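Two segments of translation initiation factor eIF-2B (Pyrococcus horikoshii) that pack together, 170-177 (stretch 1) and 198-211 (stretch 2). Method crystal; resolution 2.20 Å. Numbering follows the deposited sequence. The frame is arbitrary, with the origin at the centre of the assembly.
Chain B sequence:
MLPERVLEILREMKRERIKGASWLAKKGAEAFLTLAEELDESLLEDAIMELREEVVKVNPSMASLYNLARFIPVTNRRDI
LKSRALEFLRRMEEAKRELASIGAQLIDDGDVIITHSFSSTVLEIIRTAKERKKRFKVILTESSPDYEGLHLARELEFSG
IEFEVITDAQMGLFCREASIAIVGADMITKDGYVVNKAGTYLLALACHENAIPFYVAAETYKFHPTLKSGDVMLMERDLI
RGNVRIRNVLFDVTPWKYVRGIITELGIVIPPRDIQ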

ATOM      1  N   GLN B 170      -3.990   3.392  -0.233  1.00 19.08           N
ATOM      2  CA  GLN B 170      -5.064   4.148  -0.879  1.00 18.28           C
ATOM      3  C   GLN B 170      -4.847   4.367  -2.384  1.00 17.45           C
ATOM      4  O   GLN B 170      -5.682   4.982  -3.047  1.00 19.98           O
ATOM      5  CB  GLN B 170      -5.234   5.506  -0.193  1.00 18.72           C
ATOM      6  CG  GLN B 170      -6.054   5.494   1.093  1.00 17.82           C
ATOM      7  CD  GLN B 170      -6.065   6.859   1.769  1.00 18.40           C
ATOM      8  OE1 GLN B 170      -5.162   7.191   2.535  1.00 20.20           O
ATOM      9  NE2 GLN B 170      -7.075   7.662   1.468  1.00 11.02           N
ATOM     10  N   MET B 171      -3.736   3.861  -2.918  1.00 19.41           N
ATOM     11  CA  MET B 171      -3.422   4.032  -4.339  1.00 20.18           C
ATOM     12  C   MET B 171      -4.544   3.597  -5.276  1.00 19.50           C
ATOM     13  O   MET B 171      -4.759   4.220  -6.315  1.00 16.77           O
ATOM     14  CB  MET B 171      -2.130   3.292  -4.698  1.00 15.39           C
ATOM     15  CG  MET B 171      -0.900   3.901  -4.060  1.00 21.61           C
ATOM     16  SD  MET B 171       0.649   3.234  -4.699  1.00 27.98           S
ATOM     17  CE  MET B 171       0.594   1.527  -4.086  1.00 25.59           C
ATOM     18  N   GLY B 172      -5.253   2.532  -4.912  1.00 15.42           N
ATOM     19  CA  GLY B 172      -6.350   2.058  -5.740  1.00 12.63           C
ATOM     20  C   GLY B 172      -7.537   3.003  -5.735  1.00 16.77           C
ATOM     21  O   GLY B 172      -8.222   3.160  -6.745  1.00 23.66           O
ATOM     22  N   LEU B 173      -7.798   3.636  -4.596  1.00 20.61           N
ATOM     23  CA  LEU B 173      -8.907   4.576  -4.500  1.00 21.88           C
ATOM     24  C   LEU B 173      -8.616   5.839  -5.300  1.00 20.59           C
ATOM     25  O   LEU B 173      -9.526   6.468  -5.831  1.00 18.70           O
ATOM     26  CB  LEU B 173      -9.155   4.967  -3.044  1.00 27.87           C
ATOM     27  CG  LEU B 173      -9.811   3.917  -2.152  1.00 32.77           C
ATOM     28  CD1 LEU B 173      -9.542   4.264  -0.693  1.00 24.23           C
ATOM     29  CD2 LEU B 173     -11.315   3.854  -2.454  1.00 25.30           C
ATOM     30  N   PHE B 174      -7.347   6.215  -5.384  1.00 19.46           N
ATOM     31  CA  PHE B 174      -7.013   7.422  -6.120  1.00 26.17           C
ATOM     32  C   PHE B 174      -6.567   7.330  -7.591  1.00 24.86           C
ATOM     33  O   PHE B 174      -6.571   8.364  -8.253  1.00 25.65           O
ATOM     34  CB  PHE B 174      -6.007   8.258  -5.319  1.00 20.67           C
ATOM     35  CG  PHE B 174      -6.596   8.889  -4.083  1.00 19.89           C
ATOM     36  CD1 PHE B 174      -6.709   8.168  -2.897  1.00 21.62           C
ATOM     37  CD2 PHE B 174      -7.064  10.201  -4.115  1.00 23.94           C
ATOM     38  CE1 PHE B 174      -7.281   8.742  -1.756  1.00 21.13           C
ATOM     39  CE2 PHE B 174      -7.639  10.788  -2.980  1.00 27.15           C
ATOM     40  CZ  PHE B 174      -7.747  10.056  -1.798  1.00 24.81           C
ATOM     41  N   CYS B 175      -6.183   6.155  -8.122  1.00 28.81           N
ATOM     42  CA  CYS B 175      -5.805   6.117  -9.556  1.00 42.09           C
ATOM     43  C   CYS B 175      -7.065   6.677 -10.223  1.00 38.68           C
ATOM     44  O   CYS B 175      -6.988   7.466 -11.166  1.00 48.69           O
ATOM     45  CB  CYS B 175      -5.521   4.686 -10.131  1.00 34.90           C
ATOM     46  SG  CYS B 175      -3.805   3.989 -10.154  1.00 62.14           S
ATOM     47  N   ARG B 176      -8.219   6.277  -9.689  1.00 32.87           N
ATOM     48  CA  ARG B 176      -9.529   6.711 -10.170  1.00 37.05           C
ATOM     49  C   ARG B 176      -9.626   8.212 -10.446  1.00 40.05           C
ATOM     50  O   ARG B 176     -10.187   8.624 -11.460  1.00 44.55           O
ATOM     51  CB  ARG B 176     -10.608   6.325  -9.147  1.00 38.48           C
ATOM     52  CG  ARG B 176     -11.166   4.919  -9.331  1.00 50.35           C
ATOM     53  CD  ARG B 176     -11.780   4.351  -8.054  1.00 53.90           C
ATOM     54  NE  ARG B 176     -12.627   5.308  -7.348  1.00 56.47           N
ATOM     55  CZ  ARG B 176     -13.419   4.994  -6.324  1.00 59.53           C
ATOM     56  NH1 ARG B 176     -13.482   3.743  -5.885  1.00 58.29           N
ATOM     57  NH2 ARG B 176     -14.146   5.932  -5.733  1.00 64.35           N
ATOM     58  N   GLU B 177      -9.087   9.022  -9.541  1.00 30.31           N
ATOM     59  CA  GLU B 177      -9.128  10.473  -9.682  1.00 32.03           C
ATOM     60  C   GLU B 177      -8.038  10.991 -10.622  1.00 25.49           C
ATOM     61  O   GLU B 177      -8.179  12.051 -11.223  1.00 24.73           O
ATOM     62  CB  GLU B 177      -8.953  11.131  -8.307  1.00 34.94           C
ATOM     63  CG  GLU B 177      -9.792  10.505  -7.202  1.00 50.50           C
ATOM     64  CD  GLU B 177     -11.280  10.761  -7.365  1.00 64.18           C
ATOM     65  OE1 GLU B 177     -12.073  10.132  -6.628  1.00 68.95           O
ATOM     66  OE2 GLU B 177     -11.659  11.596  -8.220  1.00 68.94           O
TER
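Stretch 2 198-211: AGTYLLALACHENA

How does stretch 2 run over stretch 1? From Thr-200 to Glu-209 it is a regular helix, and it travels in roughly the same direction as the short helix that begins at Met-171. The angle between their N-to-C directions is 36°, with a signed crossing angle of -36°, and the axes approach to 8.7 Å. The backbones come closer still where small residues meet: the CA atoms of Gly-172 and Ala-206 are 5.4 Å apart, as are the CA atoms of Cys-175 and Cys-207. No hydrogen bond joins the two stretches; one covalent bond and close packing hold them together.

What happens at the start of stretch 2? Ala-198 is extended and makes no contact. Gly-199, at the N-cap position, has phi/psi of 113/-23, angles at which a CB would be jammed against the carbonyl oxygen of Ala-198, so the turn into the helix calls for glycine. A CB there would also point toward stretch 1, about 3.7 Å from Met-171 CE. Met-171 CE lies 3.2 Å from Gly-199 O. Gly-199 O also accepts the backbone hydrogen bond from Leu-203 N at 3.1 Å, one turn into the helix. Thr-200 and Tyr-201 direct their CA-to-CB bonds away from stretch 1 and leave the contact to the residues that follow.

Which residues of the first helical turns receive Met-171? Leu-202 and Leu-203 both do, although their CA-to-CB bonds point sideways. Met-171 CE is 4.1 Å from Leu-202 CB, and Met-171 SD is 3.8 Å from Leu-203 CG, so the long, unbranched side chain lies along the start of the helix. Leu-203 also meets the next turn of stretch 1: its CD2 is 3.1 Å from Cys-175 SG, a very tight approach. Ala-204 points away, and Leu-205 makes no contact.

Where are the stretches locked together? The lock lies at Ala-206 and Cys-207. Ala-206 points toward stretch 1, and its small CB rests 3.9 Å from Gly-172 CA and 3.8 Å from Cys-175 SG; the methyl group sits against the backbone of Gly-172. At the next residue, Cys-207 SG bonds to Cys-175 SG at 2.1 Å, a disulfide with a chi3 of -93°, close to the preferred right-angled geometry. The bond ties together segments well separated in sequence.

How does the contact end? His-208 points away and Glu-209 is out of reach, but Asn-210, the first residue to leave helical phi/psi, turns its CA-to-CB bond back toward stretch 1. Its ND2 donates a hydrogen bond to Ala-206 O at 2.8 Å, which holds the amide against its own helix, while its OD1 lies 3.6 Å from Arg-176 CG. Ala-211, with positive phi, carries the chain out of contact.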

ATOM      1  N   ALA B 198       8.767  -0.722  -3.693  1.00 15.72           N
ATOM      2  CA  ALA B 198       7.699  -1.684  -3.458  1.00 12.64           C
ATOM      3  C   ALA B 198       6.359  -0.959  -3.455  1.00 15.79           C
ATOM      4  O   ALA B 198       6.202   0.069  -2.794  1.00 16.43           O
ATOM      5  CB  ALA B 198       7.918  -2.382  -2.126  1.00 16.52           C
ATOM      6  N   GLY B 199       5.394  -1.498  -4.195  1.00 14.44           N
ATOM      7  CA  GLY B 199       4.089  -0.870  -4.265  1.00 15.55           C
ATOM      8  C   GLY B 199       3.775  -0.315  -5.648  1.00 17.02           C
ATOM      9  O   GLY B 199       2.603  -0.142  -5.996  1.00 18.09           O
ATOM     10  N   THR B 200       4.816  -0.036  -6.434  1.00 16.22           N
ATOM     11  CA  THR B 200       4.648   0.508  -7.780  1.00 15.04           C
ATOM     12  C   THR B 200       3.815  -0.452  -8.627  1.00 14.35           C
ATOM     13  O   THR B 200       2.980  -0.028  -9.427  1.00 15.83           O
ATOM     14  CB  THR B 200       6.022   0.725  -8.475  1.00 16.90           C
ATOM     15  OG1 THR B 200       6.846   1.567  -7.657  1.00 14.28           O
ATOM     16  CG2 THR B 200       5.832   1.375  -9.836  1.00 10.56           C
ATOM     17  N   TYR B 201       4.052  -1.747  -8.440  1.00 13.42           N
ATOM     18  CA  TYR B 201       3.326  -2.787  -9.162  1.00 13.72           C
ATOM     19  C   TYR B 201       1.823  -2.642  -8.898  1.00 14.93           C
ATOM     20  O   TYR B 201       1.009  -2.691  -9.823  1.00 14.74           O
ATOM     21  CB  TYR B 201       3.831  -4.162  -8.700  1.00 18.74           C
ATOM     22  CG  TYR B 201       3.048  -5.359  -9.209  1.00 20.58           C
ATOM     23  CD1 TYR B 201       2.887  -5.592 -10.579  1.00 22.07           C
ATOM     24  CD2 TYR B 201       2.494  -6.280  -8.315  1.00 18.82           C
ATOM     25  CE1 TYR B 201       2.195  -6.718 -11.046  1.00 18.60           C
ATOM     26  CE2 TYR B 201       1.799  -7.406  -8.769  1.00 18.91           C
ATOM     27  CZ  TYR B 201       1.656  -7.621 -10.130  1.00 22.93           C
ATOM     28  OH  TYR B 201       0.992  -8.742 -10.577  1.00 20.12           O
ATOM     29  N   LEU B 202       1.457  -2.447  -7.633  1.00 13.67           N
ATOM     30  CA  LEU B 202       0.044  -2.298  -7.275  1.00 17.75           C
ATOM     31  C   LEU B 202      -0.538  -1.054  -7.928  1.00 16.13           C
ATOM     32  O   LEU B 202      -1.681  -1.058  -8.384  1.00 18.52           O
ATOM     33  CB  LEU B 202      -0.122  -2.204  -5.754  1.00 10.66           C
ATOM     34  CG  LEU B 202       0.489  -3.364  -4.966  1.00 14.77           C
ATOM     35  CD1 LEU B 202       0.296  -3.140  -3.466  1.00  8.42           C
ATOM     36  CD2 LEU B 202      -0.153  -4.668  -5.414  1.00 12.64           C
ATOM     37  N   LEU B 203       0.248   0.016  -7.973  1.00 17.78           N
ATOM     38  CA  LEU B 203      -0.222   1.250  -8.591  1.00 16.68           C
ATOM     39  C   LEU B 203      -0.468   0.940 -10.065  1.00 16.63           C
ATOM     40  O   LEU B 203      -1.477   1.349 -10.643  1.00 12.55           O
ATOM     41  CB  LEU B 203       0.838   2.354  -8.477  1.00 17.16           C
ATOM     42  CG  LEU B 203       0.405   3.824  -8.472  1.00 23.89           C
ATOM     43  CD1 LEU B 203       1.551   4.704  -8.946  1.00 14.36           C
ATOM     44  CD2 LEU B 203      -0.795   4.023  -9.347  1.00 28.74           C
ATOM     45  N   ALA B 204       0.468   0.206 -10.663  1.00 13.76           N
ATOM     46  CA  ALA B 204       0.372  -0.152 -12.075  1.00 14.00           C
ATOM     47  C   ALA B 204      -0.888  -0.972 -12.344  1.00 13.87           C
ATOM     48  O   ALA B 204      -1.588  -0.737 -13.327  1.00 14.40           O
ATOM     49  CB  ALA B 204       1.619  -0.933 -12.507  1.00 10.56           C
ATOM     50  N   LEU B 205      -1.184  -1.926 -11.469  1.00 14.02           N
ATOM     51  CA  LEU B 205      -2.372  -2.759 -11.658  1.00 12.26           C
ATOM     52  C   LEU B 205      -3.655  -1.948 -11.567  1.00  8.71           C
ATOM     53  O   LEU B 205      -4.543  -2.092 -12.402  1.00 13.85           O
ATOM     54  CB  LEU B 205      -2.410  -3.892 -10.621  1.00 14.29           C
ATOM     55  CG  LEU B 205      -1.309  -4.957 -10.723  1.00 17.31           C
ATOM     56  CD1 LEU B 205      -1.439  -5.952  -9.564  1.00 19.63           C
ATOM     57  CD2 LEU B 205      -1.416  -5.678 -12.060  1.00 14.95           C
ATOM     58  N   ALA B 206      -3.750  -1.086 -10.559  1.00 11.99           N
ATOM     59  CA  ALA B 206      -4.953  -0.277 -10.365  1.00 11.62           C
ATOM     60  C   ALA B 206      -5.193   0.705 -11.501  1.00 16.23           C
ATOM     61  O   ALA B 206      -6.325   0.901 -11.954  1.00 16.49           O
ATOM     62  CB  ALA B 206      -4.860   0.484  -9.042  1.00 13.99           C
ATOM     63  N   CYS B 207      -4.126   1.342 -11.958  1.00 14.07           N
ATOM     64  CA  CYS B 207      -4.262   2.305 -13.033  1.00 15.04           C
ATOM     65  C   CYS B 207      -4.649   1.619 -14.358  1.00 16.03           C
ATOM     66  O   CYS B 207      -5.380   2.190 -15.171  1.00 14.92           O
ATOM     67  CB  CYS B 207      -2.964   3.118 -13.136  1.00 15.78           C
ATOM     68  SG  CYS B 207      -2.761   4.454 -11.886  1.00 27.63           S
ATOM     69  N   HIS B 208      -4.187   0.391 -14.574  1.00 11.04           N
ATOM     70  CA  HIS B 208      -4.547  -0.334 -15.796  1.00 14.35           C
ATOM     71  C   HIS B 208      -6.039  -0.684 -15.753  1.00 18.62           C
ATOM     72  O   HIS B 208      -6.752  -0.598 -16.753  1.00 19.96           O
ATOM     73  CB  HIS B 208      -3.738  -1.628 -15.916  1.00 14.16           C
ATOM     74  CG  HIS B 208      -4.240  -2.562 -16.977  1.00 22.32           C
ATOM     75  ND1 HIS B 208      -4.006  -2.364 -18.322  1.00 25.92           N
ATOM     76  CD2 HIS B 208      -4.974  -3.700 -16.888  1.00 19.95           C
ATOM     77  CE1 HIS B 208      -4.570  -3.338 -19.015  1.00 19.68           C
ATOM     78  NE2 HIS B 208      -5.164  -4.161 -18.169  1.00 25.38           N
ATOM     79  N   GLU B 209      -6.503  -1.074 -14.573  1.00 19.31           N
ATOM     80  CA  GLU B 209      -7.898  -1.445 -14.382  1.00 20.70           C
ATOM     81  C   GLU B 209      -8.816  -0.252 -14.612  1.00 18.93           C
ATOM     82  O   GLU B 209      -9.924  -0.398 -15.127  1.00 21.76           O
ATOM     83  CB  GLU B 209      -8.091  -1.986 -12.964  1.00 15.76           C
ATOM     84  CG  GLU B 209      -9.104  -3.091 -12.861  1.00 33.86           C
ATOM     85  CD  GLU B 209      -8.846  -4.214 -13.850  1.00 34.31           C
ATOM     86  OE1 GLU B 209      -7.700  -4.705 -13.932  1.00 37.49           O
ATOM     87  OE2 GLU B 209      -9.803  -4.612 -14.544  1.00 43.92           O
ATOM     88  N   ASN B 210      -8.344   0.935 -14.247  1.00 23.25           N
ATOM     89  CA  ASN B 210      -9.133   2.153 -14.405  1.00 19.16           C
ATOM     90  C   ASN B 210      -8.765   2.973 -15.648  1.00 22.02           C
ATOM     91  O   ASN B 210      -9.148   4.140 -15.764  1.00 18.37           O
ATOM     92  CB  ASN B 210      -9.000   3.019 -13.139  1.00 24.69           C
ATOM     93  CG  ASN B 210      -9.637   2.363 -11.910  1.00 36.20           C
ATOM     94  OD1 ASN B 210     -10.863   2.307 -11.788  1.00 41.42           O
ATOM     95  ND2 ASN B 210      -8.802   1.849 -11.001  1.00 34.59           N
ATOM     96  N   ALA B 211      -8.028   2.361 -16.573  1.00 18.02           N
ATOM     97  CA  ALA B 211      -7.624   3.035 -17.809  1.00 16.66           C
ATOM     98  C   ALA B 211      -6.926   4.375 -17.578  1.00 17.63           C
ATOM     99  O   ALA B 211      -7.341   5.411 -18.095  1.00 17.42           O
ATOM    100  CB  ALA B 211      -8.840   3.236 -18.712  1.00 23.49           C
TER